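Local coordinates for adenylate cyclase (Hippeastrum hybrid cultivar, PDB 6YP4), which hydrolyses triphosphate as its dominant activity, although it was first named a putative adenylyl cyclase, and belongs to the CYTH family of metal-binding enzymes, at residues R137-D151 with I163-L177. Residues are numbered along the deposited sequence; the frame is centred on the assembly and turned at random.
With GCP (phosphomethylphosphonic acid guanylate ester), chain B; GCP (phosphomethylphosphonic acid guanylate ester), chain C; EDO (1,2-ethanediol), chain I.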
loop_
_atom_site.group_PDB
_atom_site.type_symbol
_atom_site.label_atom_id
_atom_site.label_comp_id
_atom_site.label_asym_id
_atom_site.label_seq_id
_atom_site.Cartn_x
_atom_site.Cartn_y
_atom_site.Cartn_z
ATOM N N ARG A 137 -3.348 -9.477 -8.712
ATOM C CA ARG A 137 -3.578 -8.046 -8.569
ATOM C C ARG A 137 -2.347 -7.293 -9.044
ATOM O O ARG A 137 -1.254 -7.485 -8.500
ATOM C CB ARG A 137 -3.907 -7.672 -7.117
ATOM C CG ARG A 137 -3.822 -6.165 -6.824
ATOM C CD ARG A 137 -4.533 -5.839 -5.523
ATOM N NE ARG A 137 -5.957 -6.197 -5.554
ATOM C CZ ARG A 137 -6.750 -6.203 -4.481
ATOM N NH1 ARG A 137 -6.267 -5.882 -3.288
ATOM N NH2 ARG A 137 -8.028 -6.534 -4.588
ATOM N N ALA A 138 -2.542 -6.431 -10.041
ATOM C CA ALA A 138 -1.530 -5.530 -10.565
ATOM C C ALA A 138 -1.836 -4.131 -10.051
ATOM O O ALA A 138 -2.975 -3.667 -10.169
ATOM C CB ALA A 138 -1.525 -5.570 -12.103
ATOM N N VAL A 139 -0.837 -3.477 -9.451
ATOM C CA VAL A 139 -1.019 -2.203 -8.758
ATOM C C VAL A 139 -0.317 -1.109 -9.544
ATOM O O VAL A 139 0.810 -1.297 -10.013
ATOM C CB VAL A 139 -0.474 -2.242 -7.315
ATOM C CG1 VAL A 139 -0.838 -0.960 -6.547
ATOM C CG2 VAL A 139 -0.968 -3.473 -6.590
ATOM N N TYR A 140 -0.971 0.055 -9.640
ATOM C CA TYR A 140 -0.496 1.194 -10.415
ATOM C C TYR A 140 -0.627 2.460 -9.581
ATOM O O TYR A 140 -1.643 2.661 -8.908
ATOM C CB TYR A 140 -1.307 1.348 -11.732
ATOM C CG TYR A 140 -1.305 0.089 -12.566
ATOM C CD1 TYR A 140 -2.247 -0.916 -12.361
ATOM C CD2 TYR A 140 -0.318 -0.118 -13.523
ATOM C CE1 TYR A 140 -2.215 -2.079 -13.109
ATOM C CE2 TYR A 140 -0.266 -1.271 -14.262
ATOM C CZ TYR A 140 -1.229 -2.240 -14.067
ATOM O OH TYR A 140 -1.155 -3.388 -14.804
ATOM N N ARG A 141 0.397 3.319 -9.633
ATOM C CA ARG A 141 0.301 4.685 -9.117
ATOM C C ARG A 141 0.024 5.618 -10.295
ATOM O O ARG A 141 0.880 5.794 -11.171
ATOM C CB ARG A 141 1.574 5.094 -8.376
ATOM C CG ARG A 141 1.522 6.522 -7.892
ATOM C CD ARG A 141 2.705 6.878 -6.960
ATOM N NE ARG A 141 2.753 6.056 -5.756
ATOM C CZ ARG A 141 3.643 5.086 -5.558
ATOM N NH1 ARG A 141 4.552 4.837 -6.485
ATOM N NH2 ARG A 141 3.630 4.371 -4.443
ATOM N N TRP A 142 -1.172 6.220 -10.313
ATOM C CA TRP A 142 -1.708 6.974 -11.441
ATOM C C TRP A 142 -1.653 8.483 -11.139
ATOM O O TRP A 142 -0.886 8.921 -10.263
ATOM C CB TRP A 142 -3.124 6.452 -11.735
ATOM C CG TRP A 142 -3.666 6.921 -13.036
ATOM C CD1 TRP A 142 -2.987 7.018 -14.209
ATOM C CD2 TRP A 142 -4.992 7.404 -13.296
ATOM N NE1 TRP A 142 -3.808 7.515 -15.189
ATOM C CE2 TRP A 142 -5.044 7.763 -14.653
ATOM C CE3 TRP A 142 -6.142 7.557 -12.513
ATOM C CZ2 TRP A 142 -6.204 8.264 -15.254
ATOM C CZ3 TRP A 142 -7.293 8.066 -13.112
ATOM C CH2 TRP A 142 -7.311 8.410 -14.467
ATOM N N VAL A 143 -2.460 9.279 -11.863
ATOM C CA VAL A 143 -2.462 10.728 -11.651
ATOM C C VAL A 143 -2.806 11.062 -10.190
ATOM O O VAL A 143 -3.574 10.357 -9.521
ATOM C CB VAL A 143 -3.418 11.451 -12.619
ATOM C CG1 VAL A 143 -3.150 11.034 -14.064
ATOM C CG2 VAL A 143 -4.874 11.205 -12.252
ATOM N N GLU A 144 -2.186 12.133 -9.688
ATOM C CA GLU A 144 -2.343 12.607 -8.309
ATOM C C GLU A 144 -2.019 11.535 -7.277
ATOM O O GLU A 144 -2.532 11.573 -6.151
ATOM C CB GLU A 144 -3.741 13.182 -8.060
ATOM C CG GLU A 144 -4.151 14.190 -9.109
ATOM C CD GLU A 144 -5.487 14.853 -8.825
ATOM O OE1 GLU A 144 -6.197 15.180 -9.805
ATOM O OE2 GLU A 144 -5.797 15.075 -7.639
ATOM N N GLY A 145 -1.143 10.594 -7.631
ATOM C CA GLY A 145 -0.777 9.530 -6.718
ATOM C C GLY A 145 -1.866 8.513 -6.455
ATOM O O GLY A 145 -1.675 7.631 -5.610
ATOM N N LEU A 146 -3.008 8.618 -7.129
ATOM C CA LEU A 146 -4.059 7.618 -6.984
ATOM C C LEU A 146 -3.525 6.231 -7.317
ATOM O O LEU A 146 -2.741 6.058 -8.256
ATOM C CB LEU A 146 -5.235 7.954 -7.909
ATOM C CG LEU A 146 -5.976 9.271 -7.635
ATOM C CD1 LEU A 146 -6.866 9.673 -8.820
ATOM C CD2 LEU A 146 -6.783 9.162 -6.338
ATOM N N ILE A 147 -3.959 5.244 -6.535
ATOM C CA ILE A 147 -3.526 3.857 -6.659
ATOM C C ILE A 147 -4.651 3.083 -7.330
ATOM O O ILE A 147 -5.763 3.015 -6.794
ATOM C CB ILE A 147 -3.187 3.247 -5.287
ATOM C CG1 ILE A 147 -2.011 3.993 -4.621
ATOM C CG2 ILE A 147 -2.965 1.754 -5.403
ATOM C CD1 ILE A 147 -0.704 3.768 -5.327
ATOM N N LEU A 148 -4.363 2.505 -8.493
ATOM C CA LEU A 148 -5.308 1.646 -9.209
ATOM C C LEU A 148 -4.927 0.185 -9.028
ATOM O O LEU A 148 -3.746 -0.172 -9.109
ATOM C CB LEU A 148 -5.324 1.976 -10.701
ATOM C CG LEU A 148 -5.571 3.420 -11.147
ATOM C CD1 LEU A 148 -5.402 3.518 -12.649
ATOM C CD2 LEU A 148 -6.936 3.949 -10.714
ATOM N N GLU A 149 -5.933 -0.664 -8.791
ATOM C CA GLU A 149 -5.735 -2.099 -8.618
ATOM C C GLU A 149 -6.545 -2.822 -9.679
ATOM O O GLU A 149 -7.778 -2.715 -9.691
ATOM C CB GLU A 149 -6.164 -2.563 -7.227
ATOM C CG GLU A 149 -5.199 -2.190 -6.115
ATOM C CD GLU A 149 -5.922 -1.895 -4.823
ATOM O OE1 GLU A 149 -6.590 -0.847 -4.760
ATOM O OE2 GLU A 149 -5.845 -2.714 -3.883
ATOM N N LEU A 150 -5.857 -3.531 -10.571
ATOM C CA LEU A 150 -6.471 -4.267 -11.670
ATOM C C LEU A 150 -6.416 -5.748 -11.316
ATOM O O LEU A 150 -5.325 -6.314 -11.169
ATOM C CB LEU A 150 -5.726 -3.975 -12.972
ATOM C CG LEU A 150 -6.240 -4.570 -14.281
ATOM C CD1 LEU A 150 -7.582 -3.942 -14.664
ATOM C CD2 LEU A 150 -5.224 -4.388 -15.401
ATOM N N ASP A 151 -7.580 -6.373 -11.171
ATOM C CA ASP A 151 -7.684 -7.708 -10.607
ATOM C C ASP A 151 -8.095 -8.720 -11.670
ATOM O O ASP A 151 -8.920 -8.429 -12.538
ATOM C CB ASP A 151 -8.706 -7.746 -9.463
ATOM C CG ASP A 151 -8.203 -7.088 -8.186
ATOM O OD1 ASP A 151 -6.963 -7.101 -7.911
ATOM O OD2 ASP A 151 -9.071 -6.593 -7.431
ATOM N N ILE A 163 -11.290 -3.202 -12.079
ATOM C CA ILE A 163 -10.339 -2.171 -11.677
ATOM C C ILE A 163 -10.962 -1.352 -10.553
ATOM O O ILE A 163 -12.164 -1.059 -10.579
ATOM C CB ILE A 163 -9.905 -1.287 -12.864
ATOM C CG1 ILE A 163 -8.787 -0.330 -12.394
ATOM C CG2 ILE A 163 -11.084 -0.535 -13.451
ATOM C CD1 ILE A 163 -7.758 -0.011 -13.443
ATOM N N GLU A 164 -10.148 -1.009 -9.545
ATOM C CA GLU A 164 -10.646 -0.372 -8.334
ATOM C C GLU A 164 -9.672 0.702 -7.876
ATOM O O GLU A 164 -8.483 0.640 -8.183
ATOM C CB GLU A 164 -10.855 -1.385 -7.209
ATOM C CG GLU A 164 -11.732 -2.548 -7.654
ATOM C CD GLU A 164 -11.797 -3.654 -6.639
ATOM O OE1 GLU A 164 -11.129 -3.537 -5.585
ATOM O OE2 GLU A 164 -12.509 -4.643 -6.907
ATOM N N CYS A 165 -10.206 1.673 -7.127
ATOM C CA CYS A 165 -9.443 2.826 -6.655
ATOM C C CYS A 165 -9.995 3.306 -5.318
ATOM O O CYS A 165 -11.145 3.748 -5.241
ATOM C CB CYS A 165 -9.487 3.961 -7.684
ATOM S SG CYS A 165 -8.449 5.362 -7.212
ATOM N N GLU A 166 -9.168 3.247 -4.273
ATOM C CA GLU A 166 -9.533 3.775 -2.964
ATOM C C GLU A 166 -9.296 5.279 -2.945
ATOM O O GLU A 166 -8.234 5.753 -3.357
ATOM C CB GLU A 166 -8.711 3.090 -1.864
ATOM C CG GLU A 166 -9.469 2.821 -0.555
ATOM C CD GLU A 166 -9.468 4.009 0.397
ATOM O OE1 GLU A 166 -8.613 4.906 0.222
ATOM O OE2 GLU A 166 -10.318 4.041 1.323
ATOM N N THR A 167 -10.279 6.030 -2.460
ATOM C CA THR A 167 -10.183 7.478 -2.538
ATOM C C THR A 167 -11.059 8.100 -1.461
ATOM O O THR A 167 -11.990 7.472 -0.948
ATOM C CB THR A 167 -10.597 7.973 -3.924
ATOM O OG1 THR A 167 -10.538 9.403 -3.977
ATOM C CG2 THR A 167 -12.022 7.500 -4.244
ATOM N N THR A 168 -10.731 9.342 -1.110
ATOM C CA THR A 168 -11.588 10.146 -0.257
ATOM C C THR A 168 -12.515 11.040 -1.064
ATOM O O THR A 168 -13.371 11.707 -0.476
ATOM C CB THR A 168 -10.753 11.012 0.700
ATOM O OG1 THR A 168 -10.044 12.009 -0.045
ATOM C CG2 THR A 168 -9.771 10.163 1.457
ATOM N N GLU A 169 -12.368 11.060 -2.398
ATOM C CA GLU A 169 -13.197 11.868 -3.285
ATOM C C GLU A 169 -13.878 10.974 -4.330
ATOM O O GLU A 169 -13.567 11.058 -5.518
ATOM C CB GLU A 169 -12.386 12.950 -3.996
ATOM C CG GLU A 169 -11.422 13.742 -3.123
ATOM C CD GLU A 169 -10.721 14.845 -3.908
ATOM O OE1 GLU A 169 -11.420 15.690 -4.512
ATOM O OE2 GLU A 169 -9.480 14.841 -3.960
ATOM N N PRO A 170 -14.843 10.146 -3.907
ATOM C CA PRO A 170 -15.394 9.147 -4.849
ATOM C C PRO A 170 -16.012 9.734 -6.105
ATOM O O PRO A 170 -15.784 9.200 -7.199
ATOM C CB PRO A 170 -16.439 8.405 -3.999
ATOM C CG PRO A 170 -16.707 9.307 -2.823
ATOM C CD PRO A 170 -15.434 10.029 -2.567
ATOM N N GLU A 171 -16.787 10.810 -6.005
ATOM C CA GLU A 171 -17.465 11.296 -7.201
ATOM C C GLU A 171 -16.481 11.869 -8.216
ATOM O O GLU A 171 -16.631 11.646 -9.420
ATOM C CB GLU A 171 -18.534 12.328 -6.832
ATOM C CG GLU A 171 -19.661 11.704 -6.036
ATOM C CD GLU A 171 -20.403 10.638 -6.829
ATOM O OE1 GLU A 171 -20.971 9.724 -6.195
ATOM O OE2 GLU A 171 -20.433 10.720 -8.078
ATOM N N ARG A 172 -15.463 12.596 -7.765
ATOM C CA ARG A 172 -14.563 13.203 -8.738
ATOM C C ARG A 172 -13.574 12.188 -9.313
ATOM O O ARG A 172 -13.240 12.245 -10.501
ATOM C CB ARG A 172 -13.828 14.378 -8.091
ATOM C CG ARG A 172 -12.791 15.011 -8.968
ATOM C CD ARG A 172 -11.985 16.032 -8.204
ATOM N NE ARG A 172 -10.622 16.015 -8.669
ATOM C CZ ARG A 172 -9.626 15.584 -7.914
ATOM N NH1 ARG A 172 -9.869 15.183 -6.677
ATOM N NH2 ARG A 172 -8.385 15.549 -8.366
ATOM N N VAL A 173 -13.084 11.253 -8.500
ATOM C CA VAL A 173 -12.126 10.282 -9.021
ATOM C C VAL A 173 -12.820 9.325 -9.978
ATOM O O VAL A 173 -12.259 8.936 -11.012
ATOM C CB VAL A 173 -11.422 9.542 -7.868
ATOM C CG1 VAL A 173 -10.583 8.380 -8.402
ATOM C CG2 VAL A 173 -10.541 10.527 -7.055
ATOM N N LYS A 174 -14.057 8.944 -9.662
ATOM C CA LYS A 174 -14.789 8.064 -10.559
ATOM C C LYS A 174 -14.989 8.726 -11.918
ATOM O O LYS A 174 -14.911 8.058 -12.957
ATOM C CB LYS A 174 -16.117 7.660 -9.924
ATOM C CG LYS A 174 -17.068 6.973 -10.882
ATOM C CD LYS A 174 -18.328 6.552 -10.169
ATOM C CE LYS A 174 -19.466 7.513 -10.445
ATOM N NZ LYS A 174 -20.721 7.022 -9.808
ATOM N N GLY A 175 -15.214 10.044 -11.935
ATOM C CA GLY A 175 -15.232 10.769 -13.198
ATOM C C GLY A 175 -13.907 10.691 -13.934
ATOM O O GLY A 175 -13.861 10.411 -15.135
ATOM N N LEU A 176 -12.806 10.931 -13.221
ATOM C CA LEU A 176 -11.479 10.748 -13.803
ATOM C C LEU A 176 -11.303 9.344 -14.385
ATOM O O LEU A 176 -10.821 9.176 -15.511
ATOM C CB LEU A 176 -10.415 11.004 -12.735
ATOM C CG LEU A 176 -10.267 12.433 -12.212
ATOM C CD1 LEU A 176 -9.186 12.494 -11.170
ATOM C CD2 LEU A 176 -9.968 13.420 -13.316
ATOM N N LEU A 177 -11.642 8.316 -13.605
ATOM C CA LEU A 177 -11.385 6.945 -14.031
ATOM C C LEU A 177 -12.259 6.573 -15.223
ATOM O O LEU A 177 -11.777 5.993 -16.204
ATOM C CB LEU A 177 -11.606 5.983 -12.854
ATOM C CG LEU A 177 -11.195 4.514 -13.024
ATOM C CD1 LEU A 177 -9.821 4.363 -13.671
ATOM C CD2 LEU A 177 -11.247 3.747 -11.706
HETATM P PG GCP B . -11.907 -5.859 -3.087
HETATM O O1G GCP B . -12.695 -5.220 -4.191
HETATM O O2G GCP B . -11.102 -7.025 -3.616
HETATM O O3G GCP B . -12.845 -6.325 -2.001
HETATM C C3B GCP B . -10.761 -4.605 -2.414
HETATM P PB GCP B . -9.838 -5.358 -0.994
HETATM O O1B GCP B . -10.712 -6.231 -0.142
HETATM O O2B GCP B . -8.612 -6.092 -1.479
HETATM O O3A GCP B . -9.352 -4.079 -0.082
HETATM P PA GCP B . -8.226 -4.310 1.093
HETATM O O1A GCP B . -8.691 -3.518 2.302
HETATM O O2A GCP B . -8.200 -5.788 1.421
HETATM O "O5'" GCP B . -6.705 -3.827 0.539
HETATM C "C5'" GCP B . -6.624 -3.088 -0.673
HETATM C "C4'" GCP B . -7.282 -1.651 -0.521
HETATM O "O4'" GCP B . -6.875 -0.900 0.784
HETATM C "C3'" GCP B . -6.876 -0.905 -1.475
HETATM O "O3'" GCP B . -7.981 -0.132 -2.005
HETATM C "C2'" GCP B . -5.637 0.051 -0.873
HETATM O "O2'" GCP B . -5.684 1.433 -1.392
HETATM C "C1'" GCP B . -5.662 0.014 0.404
HETATM N N9 GCP B . -4.364 -0.572 0.925
HETATM C C8 GCP B . -4.279 -1.872 1.229
HETATM N N7 GCP B . -3.034 -2.138 1.667
HETATM C C5 GCP B . -2.340 -0.989 1.631
HETATM C C6 GCP B . -1.024 -0.683 1.968
HETATM O O6 GCP B . -0.301 -1.532 2.373
HETATM N N1 GCP B . -0.575 0.566 1.837
HETATM C C2 GCP B . -1.404 1.540 1.374
HETATM N N2 GCP B . -0.802 2.867 1.272
HETATM N N3 GCP B . -2.690 1.242 1.042
HETATM C C4 GCP B . -3.156 -0.023 1.172
HETATM P PG GCP C . 9.228 9.683 2.591
HETATM O O1G GCP C . 8.776 10.814 3.466
HETATM O O2G GCP C . 9.968 8.645 3.406
HETATM O O3G GCP C . 10.120 10.216 1.496
HETATM C C3B GCP C . 7.744 8.912 1.856
HETATM P PB GCP C . 8.292 7.564 0.708
HETATM O O1B GCP C . 9.512 7.945 -0.080
HETATM O O2B GCP C . 8.489 6.268 1.456
HETATM O O3A GCP C . 7.045 7.373 -0.345
HETATM P PA GCP C . 7.007 6.049 -1.318
HETATM O O1A GCP C . 6.579 6.532 -2.693
HETATM O O2A GCP C . 8.411 5.486 -1.382
HETATM O "O5'" GCP C . 5.961 4.889 -0.676
HETATM C "C5'" GCP C . 5.100 5.263 0.391
HETATM C "C4'" GCP C . 4.013 6.318 -0.084
HETATM O "O4'" GCP C . 3.330 5.961 -1.440
HETATM C "C3'" GCP C . 3.062 6.348 0.770
HETATM O "O3'" GCP C . 2.666 7.719 1.022
HETATM C "C2'" GCP C . 1.814 5.405 0.165
HETATM O "O2'" GCP C . 0.484 5.990 0.430
HETATM C "C1'" GCP C . 2.011 5.198 -1.079
HETATM N N9 GCP C . 2.166 3.710 -1.332
HETATM C C8 GCP C . 3.381 3.153 -1.395
HETATM N N7 GCP C . 3.246 1.835 -1.627
HETATM C C5 GCP C . 1.932 1.571 -1.707
HETATM C C6 GCP C . 1.229 0.390 -1.930
HETATM O O6 GCP C . 1.815 -0.629 -2.093
HETATM N N1 GCP C . -0.104 0.403 -1.963
HETATM C C2 GCP C . -0.775 1.571 -1.777
HETATM N N2 GCP C . -2.231 1.464 -1.833
HETATM N N3 GCP C . -0.090 2.726 -1.556
HETATM C C4 GCP C . 1.264 2.724 -1.523
HETATM C C1 EDO I . -17.552 13.489 -3.763
HETATM O O1 EDO I . -17.796 12.384 -2.885
HETATM C C2 EDO I . -16.067 13.523 -4.097
HETATM O O2 EDO I . -15.797 14.224 -5.316
HETATM O O HOH W 1 -5.593 5.674 -4.377
HETATM O O HOH W 2 -6.735 1.824 -4.581
#
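E149 and E164 pair across the antiparallel hairpin of strands 147-155 and 158-166, in the wall of the CYTH triphosphate tunnel. The bonds E149 N to E164 O and E164 N to E149 O are both 2.9 Å. Two residues on, at I147 and E166, the strands splay and water takes over: one molecule links I147 N to E166 O, a second I147 O to E166 N. On the face lined by E149 and E164, as in tunnel enzymes of this family, charged groups gather round the nucleotide's phosphates. R137 bends at its third torsion (-60°), turning its guanidinium edge to D151; NE reaches D151 OD1 at 2.7 Å, nearly straight at 172°, and NH2 takes D151 OD2. Held flat this way, R137 donates from NH1 to O2B of the chain B GTP analogue (3.0 Å), with NH2 sharing that oxygen. A leucine in its place would probably leave D151 without its two-nitrogen partner and the phosphate oxygen short of two donors. D151 OD2 and E164 OE2 lie 4.0 Å apart, their carboxylates almost perpendicular, and K195 forms salt bridges to both. The opposite face is apolar, L148 CD2 resting on C165 CB (4.0 Å); from the turn before the strand, L146 CD1 meets V173 CG1 of helix 170-183 tip to tip at 4.0 Å. Nearby, R172 NH2 approaches E144 OE1 at 2.6 Å in a salt bridge, while NH1 pairs with E169, the N-cap residue.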